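Long-range contacts in beta-lactamase Rm3 (Uncultured bacterium, PDB 5IQK), which probably hydrolyses the amide bond of beta-lactam antibiotics with bound zinc, as a subclass B3 metallo-beta-lactamase: residues S38-V43 with V142-L147; L133-G137 with T148-T152. The contacts are given in a common frame with arbitrary orientation. Residue numbers count along the deposited sequence, not the author numbering.

How the interactions relate
Both contacts use strand 145-151, its first part in interaction 1 and its later part in interaction 2, with centres about 18 Å apart. Along the chain the order is 38-43, 133-137, 142-147, 148-152, so the two pairings interleave. Interaction 1 joins the two sheets of the metallo-beta-lactamase alpha-beta/beta-alpha sandwich, the turn before strand 42-45 of one meeting the hairpin 139-151 of the other. Interaction 2 lies where the chain leaves edge strand 131-133 of the first sheet for edge strand 139-142 of the second. Strand 145-151 is thus met at two places along its length, and it runs on toward the zinc ligand His155.

Interaction 1. Residues S38-V43 with V142-L147; sequences SPQGHV and VGPVYL
Residues 38-43 make a type I beta turn, Ser38 to Gly41, and then enter strand 42-45; residues 142-147 make a type II' turn, Val142 to Val145, that links strand 139-142 to strand 145-151. The turns face each other without a hydrogen bond between them, the CA atoms of Gln40 and Gly143 5.6 Å apart and those of Gly41 and Val142 6.5 Å. Gly41 N bonds to Ser38 O at 3.2 Å, and Val142 N to Val145 O at 3.2 Å. Ser38, chi1 p, ties its own turn together: OG accepts from Gln40 N at 3.1 Å, an ST turn, and donates to Gly41 O at 2.7 Å. Gly143, with phi 58° and psi -124°, takes the first corner of the type II' turn, where a CB would clash with Pro144 CD. This is face-to-face packing of the two sheets of the metallo-beta-lactamase sandwich at one end. Val43, chi1 t, points across the interface, its CG2 3.6 Å from Val142 CG2, 3.5 Å from Leu147 CD1 and 4.2 Å from Val145 CG1. Val142, also t, lays CG1 3.6 Å from Gly41 O. On the exposed side Gln40, chi1 m and chi2 t, reaches over the hairpin, with OE1 3.1 Å from Gly143 CA and NE2 3.9 Å from Pro144 CD. His42 points away from the hairpin and meets Phe65 edge-to-face.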
ATOM      1  N   SER A  38       9.478  -9.994 -13.396  1.00 26.82           N
ATOM      2  CA  SER A  38      10.689 -10.739 -13.732  1.00 25.20           C
ATOM      3  C   SER A  38      10.315 -11.841 -14.714  1.00 29.48           C
ATOM      4  O   SER A  38       9.139 -12.138 -14.901  1.00 26.70           O
ATOM      5  CB  SER A  38      11.348 -11.326 -12.482  1.00 25.30           C
ATOM      6  OG  SER A  38      10.807 -12.598 -12.171  1.00 25.86           O
ATOM      7  N   PRO A  39      11.319 -12.449 -15.365  1.00 30.91           N
ATOM      8  CA  PRO A  39      10.998 -13.543 -16.289  1.00 33.67           C
ATOM      9  C   PRO A  39      10.542 -14.811 -15.564  1.00 35.11           C
ATOM     10  O   PRO A  39      10.042 -15.738 -16.200  1.00 38.78           O
ATOM     11  CB  PRO A  39      12.315 -13.767 -17.033  1.00 35.72           C
ATOM     12  CG  PRO A  39      13.367 -13.249 -16.115  1.00 35.77           C
ATOM     13  CD  PRO A  39      12.747 -12.090 -15.400  1.00 34.66           C
ATOM     14  N   GLN A  40      10.716 -14.835 -14.247  1.00 32.17           N
ATOM     15  CA  GLN A  40      10.286 -15.954 -13.416  1.00 33.37           C
ATOM     16  C   GLN A  40       8.934 -15.688 -12.743  1.00 34.40           C
ATOM     17  O   GLN A  40       8.497 -16.450 -11.890  1.00 32.84           O
ATOM     18  CB  GLN A  40      11.342 -16.253 -12.354  1.00 34.49           C
ATOM     19  CG  GLN A  40      12.677 -16.727 -12.936  1.00 33.85           C
ATOM     20  CD  GLN A  40      13.728 -16.946 -11.873  1.00 37.32           C
ATOM     21  OE1 GLN A  40      13.438 -17.478 -10.803  1.00 39.35           O
ATOM     22  NE2 GLN A  40      14.959 -16.536 -12.161  1.00 39.53           N
ATOM     23  N   GLY A  41       8.278 -14.605 -13.138  1.00 30.42           N
ATOM     24  CA  GLY A  41       6.981 -14.257 -12.585  1.00 29.08           C
ATOM     25  C   GLY A  41       7.043 -12.947 -11.829  1.00 24.33           C
ATOM     26  O   GLY A  41       8.127 -12.411 -11.596  1.00 25.28           O
ATOM     27  N   HIS A  42       5.880 -12.440 -11.418  1.00 27.20           N
ATOM     28  CA  HIS A  42       5.805 -11.100 -10.858  1.00 24.09           C
ATOM     29  C   HIS A  42       5.280 -11.016  -9.431  1.00 22.41           C
ATOM     30  O   HIS A  42       4.643 -11.932  -8.911  1.00 22.18           O
ATOM     31  CB  HIS A  42       4.913 -10.201 -11.716  1.00 24.95           C
ATOM     32  CG  HIS A  42       5.030 -10.449 -13.184  1.00 26.53           C
ATOM     33  ND1 HIS A  42       6.243 -10.531 -13.836  1.00 27.62           N
ATOM     34  CD2 HIS A  42       4.081 -10.655 -14.126  1.00 24.41           C
ATOM     35  CE1 HIS A  42       6.035 -10.759 -15.119  1.00 26.40           C
ATOM     36  NE2 HIS A  42       4.732 -10.838 -15.323  1.00 24.53           N
ATOM     37  N   VAL A  43       5.542  -9.866  -8.834  1.00 20.74           N
ATOM     38  CA  VAL A  43       5.006  -9.513  -7.524  1.00 15.96           C
ATOM     39  C   VAL A  43       4.002  -8.388  -7.719  1.00 21.55           C
ATOM     40  O   VAL A  43       4.250  -7.456  -8.488  1.00 21.25           O
ATOM     41  CB  VAL A  43       6.102  -9.075  -6.560  1.00 21.58           C
ATOM     42  CG1 VAL A  43       5.495  -8.680  -5.192  1.00 22.24           C
ATOM     43  CG2 VAL A  43       7.118 -10.195  -6.384  1.00 23.02           C
ATOM     44  N   VAL A 142      10.375 -13.547  -5.594  1.00 31.41           N
ATOM     45  CA  VAL A 142       9.933 -14.299  -6.753  1.00 31.37           C
ATOM     46  C   VAL A 142      11.095 -14.193  -7.716  1.00 33.43           C
ATOM     47  O   VAL A 142      11.336 -13.138  -8.291  1.00 30.26           O
ATOM     48  CB  VAL A 142       8.643 -13.746  -7.388  1.00 29.49           C
ATOM     49  CG1 VAL A 142       8.292 -14.536  -8.657  1.00 29.18           C
ATOM     50  CG2 VAL A 142       7.491 -13.766  -6.384  1.00 31.01           C
ATOM     51  N   GLY A 143      11.837 -15.282  -7.872  1.00 34.80           N
ATOM     52  CA  GLY A 143      13.053 -15.243  -8.653  1.00 30.68           C
ATOM     53  C   GLY A 143      14.031 -14.215  -8.120  1.00 30.76           C
ATOM     54  O   GLY A 143      14.378 -14.243  -6.942  1.00 38.38           O
ATOM     55  N   PRO A 144      14.452 -13.278  -8.976  1.00 29.23           N
ATOM     56  CA  PRO A 144      15.485 -12.295  -8.634  1.00 32.90           C
ATOM     57  C   PRO A 144      14.990 -11.056  -7.893  1.00 34.08           C
ATOM     58  O   PRO A 144      15.823 -10.298  -7.398  1.00 37.14           O
ATOM     59  CB  PRO A 144      16.022 -11.894 -10.003  1.00 35.36           C
ATOM     60  CG  PRO A 144      14.812 -11.953 -10.865  1.00 33.13           C
ATOM     61  CD  PRO A 144      14.058 -13.174 -10.391  1.00 33.31           C
ATOM     62  N   VAL A 145      13.681 -10.843  -7.811  1.00 32.40           N
ATOM     63  CA  VAL A 145      13.180  -9.680  -7.082  1.00 30.08           C
ATOM     64  C   VAL A 145      12.962 -10.035  -5.620  1.00 26.90           C
ATOM     65  O   VAL A 145      12.210 -10.949  -5.284  1.00 23.45           O
ATOM     66  CB  VAL A 145      11.881  -9.124  -7.690  1.00 31.03           C
ATOM     67  CG1 VAL A 145      10.928 -10.237  -8.033  1.00 33.54           C
ATOM     68  CG2 VAL A 145      11.212  -8.110  -6.748  1.00 28.75           C
ATOM     69  N   TYR A 146      13.679  -9.321  -4.763  1.00 25.41           N
ATOM     70  CA  TYR A 146      13.651  -9.544  -3.326  1.00 29.57           C
ATOM     71  C   TYR A 146      13.034  -8.375  -2.596  1.00 24.91           C
ATOM     72  O   TYR A 146      13.484  -7.235  -2.725  1.00 22.75           O
ATOM     73  CB  TYR A 146      15.052  -9.828  -2.798  1.00 28.87           C
ATOM     74  CG  TYR A 146      15.558 -11.182  -3.233  1.00 35.08           C
ATOM     75  CD1 TYR A 146      15.513 -12.265  -2.363  1.00 37.72           C
ATOM     76  CD2 TYR A 146      16.064 -11.382  -4.508  1.00 35.34           C
ATOM     77  CE1 TYR A 146      15.970 -13.514  -2.752  1.00 40.35           C
ATOM     78  CE2 TYR A 146      16.517 -12.630  -4.910  1.00 39.41           C
ATOM     79  CZ  TYR A 146      16.468 -13.692  -4.029  1.00 41.85           C
ATOM     80  OH  TYR A 146      16.925 -14.932  -4.427  1.00 43.15           O
ATOM     81  N   LEU A 147      11.952  -8.666  -1.888  1.00 26.62           N
ATOM     82  CA  LEU A 147      11.189  -7.652  -1.180  1.00 20.87           C
ATOM     83  C   LEU A 147      11.415  -7.812   0.309  1.00 25.79           C
ATOM     84  O   LEU A 147      11.637  -8.928   0.786  1.00 25.90           O
ATOM     85  CB  LEU A 147       9.712  -7.770  -1.531  1.00 27.48           C
ATOM     86  CG  LEU A 147       9.487  -7.466  -3.009  1.00 28.84           C
ATOM     87  CD1 LEU A 147       8.737  -8.598  -3.666  1.00 33.46           C
ATOM     88  CD2 LEU A 147       8.724  -6.162  -3.147  1.00 30.44           C
TER

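Interaction 2. Residues L133-G137 with T148-T152; sequences LARDG and TAHAT
Asp136 brings one carboxylate oxygen, OD1, against the backbone of His150 and Ala151 in strand 145-151. Its CA-to-CB bond runs sideways, but with chi1 t (-174°) and chi2 at 65° OD1 comes 3.5 Å from His150 CA and accepts a hydrogen bond from Ala151 N at 2.7 Å, N-H...O angle 157°. One residue on, Gly137 N donates to Ala149 O, also at 2.7 Å, with an angle of 149°. Two successive residues of the loop thus take up a carbonyl and an amide of the strand, a side chain serving for one and the backbone for the other. Residues 148-151 are extended, whereas 134-137 arrive as an irregular loop, their end-to-end direction 100° from that of the strand. The closest CA pairs are Asp136 with His150 at 4.8 Å and Gly137 with Ala149 at 5.2 Å. Gly137 has phi 84° and psi 2°, a turn of the backbone at which a CB would be jammed against the carbonyl of Asp136. Next to these hydrogen bonds the CA-to-CB bond of Ala149 points toward the loop, with CB 3.7 Å from Arg135 O and 4.3 Å from Ala134 CB. This loop connects the two sheets of the metallo-beta-lactamase sandwich: it leaves strand 131-133, at the edge of one, and leads into strand 139-142, at the edge of the other. Ala134 and Ala149 both pack on Trp162 of strand 160-168, His150 NE2 bonds to Thr163 OG1 of that strand, and Arg135 touches Pro101 at the start of helix 101-109.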
ATOM      1  N   LEU A 133       2.400 -15.105   6.536  1.00 24.20           N
ATOM      2  CA  LEU A 133       2.582 -13.970   7.431  1.00 23.70           C
ATOM      3  C   LEU A 133       3.891 -13.243   7.139  1.00 27.22           C
ATOM      4  O   LEU A 133       4.947 -13.873   7.005  1.00 26.95           O
ATOM      5  CB  LEU A 133       2.534 -14.441   8.884  1.00 26.81           C
ATOM      6  CG  LEU A 133       1.192 -15.057   9.272  1.00 27.11           C
ATOM      7  CD1 LEU A 133       1.186 -15.459  10.740  1.00 29.39           C
ATOM      8  CD2 LEU A 133       0.065 -14.086   8.986  1.00 27.66           C
ATOM      9  N   ALA A 134       3.810 -11.921   7.045  1.00 23.36           N
ATOM     10  CA  ALA A 134       4.972 -11.066   6.822  1.00 22.85           C
ATOM     11  C   ALA A 134       5.289 -10.278   8.088  1.00 24.88           C
ATOM     12  O   ALA A 134       4.536  -9.390   8.482  1.00 22.46           O
ATOM     13  CB  ALA A 134       4.728 -10.118   5.661  1.00 22.60           C
ATOM     14  N   ARG A 135       6.412 -10.601   8.717  1.00 25.10           N
ATOM     15  CA  ARG A 135       6.808  -9.915   9.939  1.00 26.28           C
ATOM     16  C   ARG A 135       7.846  -8.861   9.578  1.00 24.14           C
ATOM     17  O   ARG A 135       8.412  -8.889   8.479  1.00 22.74           O
ATOM     18  CB  ARG A 135       7.386 -10.922  10.928  1.00 28.57           C
ATOM     19  CG  ARG A 135       6.436 -12.071  11.186  1.00 35.53           C
ATOM     20  CD  ARG A 135       6.886 -12.978  12.309  1.00 43.98           C
ATOM     21  NE  ARG A 135       5.982 -14.119  12.439  1.00 43.32           N
ATOM     22  CZ  ARG A 135       4.877 -14.125  13.171  1.00 41.52           C
ATOM     23  NH1 ARG A 135       4.528 -13.048  13.863  1.00 45.87           N
ATOM     24  NH2 ARG A 135       4.123 -15.216  13.215  1.00 43.93           N
ATOM     25  N   ASP A 136       8.103  -7.946  10.505  1.00 24.52           N
ATOM     26  CA  ASP A 136       9.088  -6.892  10.300  1.00 24.05           C
ATOM     27  C   ASP A 136      10.458  -7.465   9.915  1.00 25.36           C
ATOM     28  O   ASP A 136      10.992  -8.354  10.584  1.00 24.97           O
ATOM     29  CB  ASP A 136       9.203  -6.031  11.561  1.00 23.95           C
ATOM     30  CG  ASP A 136      10.101  -4.827  11.369  1.00 26.30           C
ATOM     31  OD1 ASP A 136       9.759  -3.948  10.560  1.00 28.49           O
ATOM     32  OD2 ASP A 136      11.162  -4.766  12.038  1.00 29.94           O
ATOM     33  N   GLY A 137      10.998  -6.979   8.808  1.00 23.21           N
ATOM     34  CA  GLY A 137      12.285  -7.435   8.330  1.00 22.33           C
ATOM     35  C   GLY A 137      12.210  -8.707   7.508  1.00 22.48           C
ATOM     36  O   GLY A 137      13.237  -9.229   7.093  1.00 24.96           O
ATOM     37  N   THR A 148      11.395  -6.699   1.033  1.00 25.17           N
ATOM     38  CA  THR A 148      11.543  -6.727   2.481  1.00 21.45           C
ATOM     39  C   THR A 148      10.381  -5.976   3.109  1.00 22.24           C
ATOM     40  O   THR A 148      10.024  -4.878   2.678  1.00 22.04           O
ATOM     41  CB  THR A 148      12.885  -6.112   2.942  1.00 22.10           C
ATOM     42  OG1 THR A 148      13.965  -6.835   2.348  1.00 23.49           O
ATOM     43  CG2 THR A 148      13.032  -6.183   4.455  1.00 19.71           C
ATOM     44  N   ALA A 149       9.771  -6.604   4.104  1.00 20.01           N
ATOM     45  CA  ALA A 149       8.652  -6.009   4.824  1.00 19.87           C
ATOM     46  C   ALA A 149       9.134  -5.161   5.992  1.00 22.77           C
ATOM     47  O   ALA A 149      10.085  -5.520   6.686  1.00 23.67           O
ATOM     48  CB  ALA A 149       7.719  -7.094   5.309  1.00 21.85           C
ATOM     49  N   HIS A 150       8.471  -4.032   6.208  1.00 22.43           N
ATOM     50  CA  HIS A 150       8.779  -3.171   7.338  1.00 21.70           C
ATOM     51  C   HIS A 150       7.490  -2.878   8.075  1.00 20.70           C
ATOM     52  O   HIS A 150       6.568  -2.294   7.505  1.00 19.79           O
ATOM     53  CB  HIS A 150       9.440  -1.871   6.882  1.00 22.21           C
ATOM     54  CG  HIS A 150      10.661  -2.081   6.050  1.00 23.04           C
ATOM     55  ND1 HIS A 150      11.929  -2.139   6.587  1.00 26.12           N
ATOM     56  CD2 HIS A 150      10.808  -2.273   4.718  1.00 23.93           C
ATOM     57  CE1 HIS A 150      12.804  -2.348   5.620  1.00 25.27           C
ATOM     58  NE2 HIS A 150      12.149  -2.432   4.476  1.00 22.94           N
ATOM     59  N   ALA A 151       7.418  -3.275   9.342  1.00 19.68           N
ATOM     60  CA  ALA A 151       6.209  -2.997  10.119  1.00 20.55           C
ATOM     61  C   ALA A 151       6.004  -1.492  10.257  1.00 20.04           C
ATOM     62  O   ALA A 151       6.883  -0.795  10.777  1.00 21.84           O
ATOM     63  CB  ALA A 151       6.292  -3.657  11.495  1.00 23.79           C
ATOM     64  N   THR A 152       4.862  -0.990   9.774  1.00 18.87           N
ATOM     65  CA  THR A 152       4.531   0.435   9.917  1.00 16.83           C
ATOM     66  C   THR A 152       3.072   0.658  10.326  1.00 18.19           C
ATOM     67  O   THR A 152       2.280   1.257   9.598  1.00 18.01           O
ATOM     68  CB  THR A 152       4.828   1.238   8.605  1.00 20.06           C
ATOM     69  OG1 THR A 152       4.091   0.695   7.498  1.00 18.47           O
ATOM     70  CG2 THR A 152       6.323   1.225   8.296  1.00 22.03           C
TER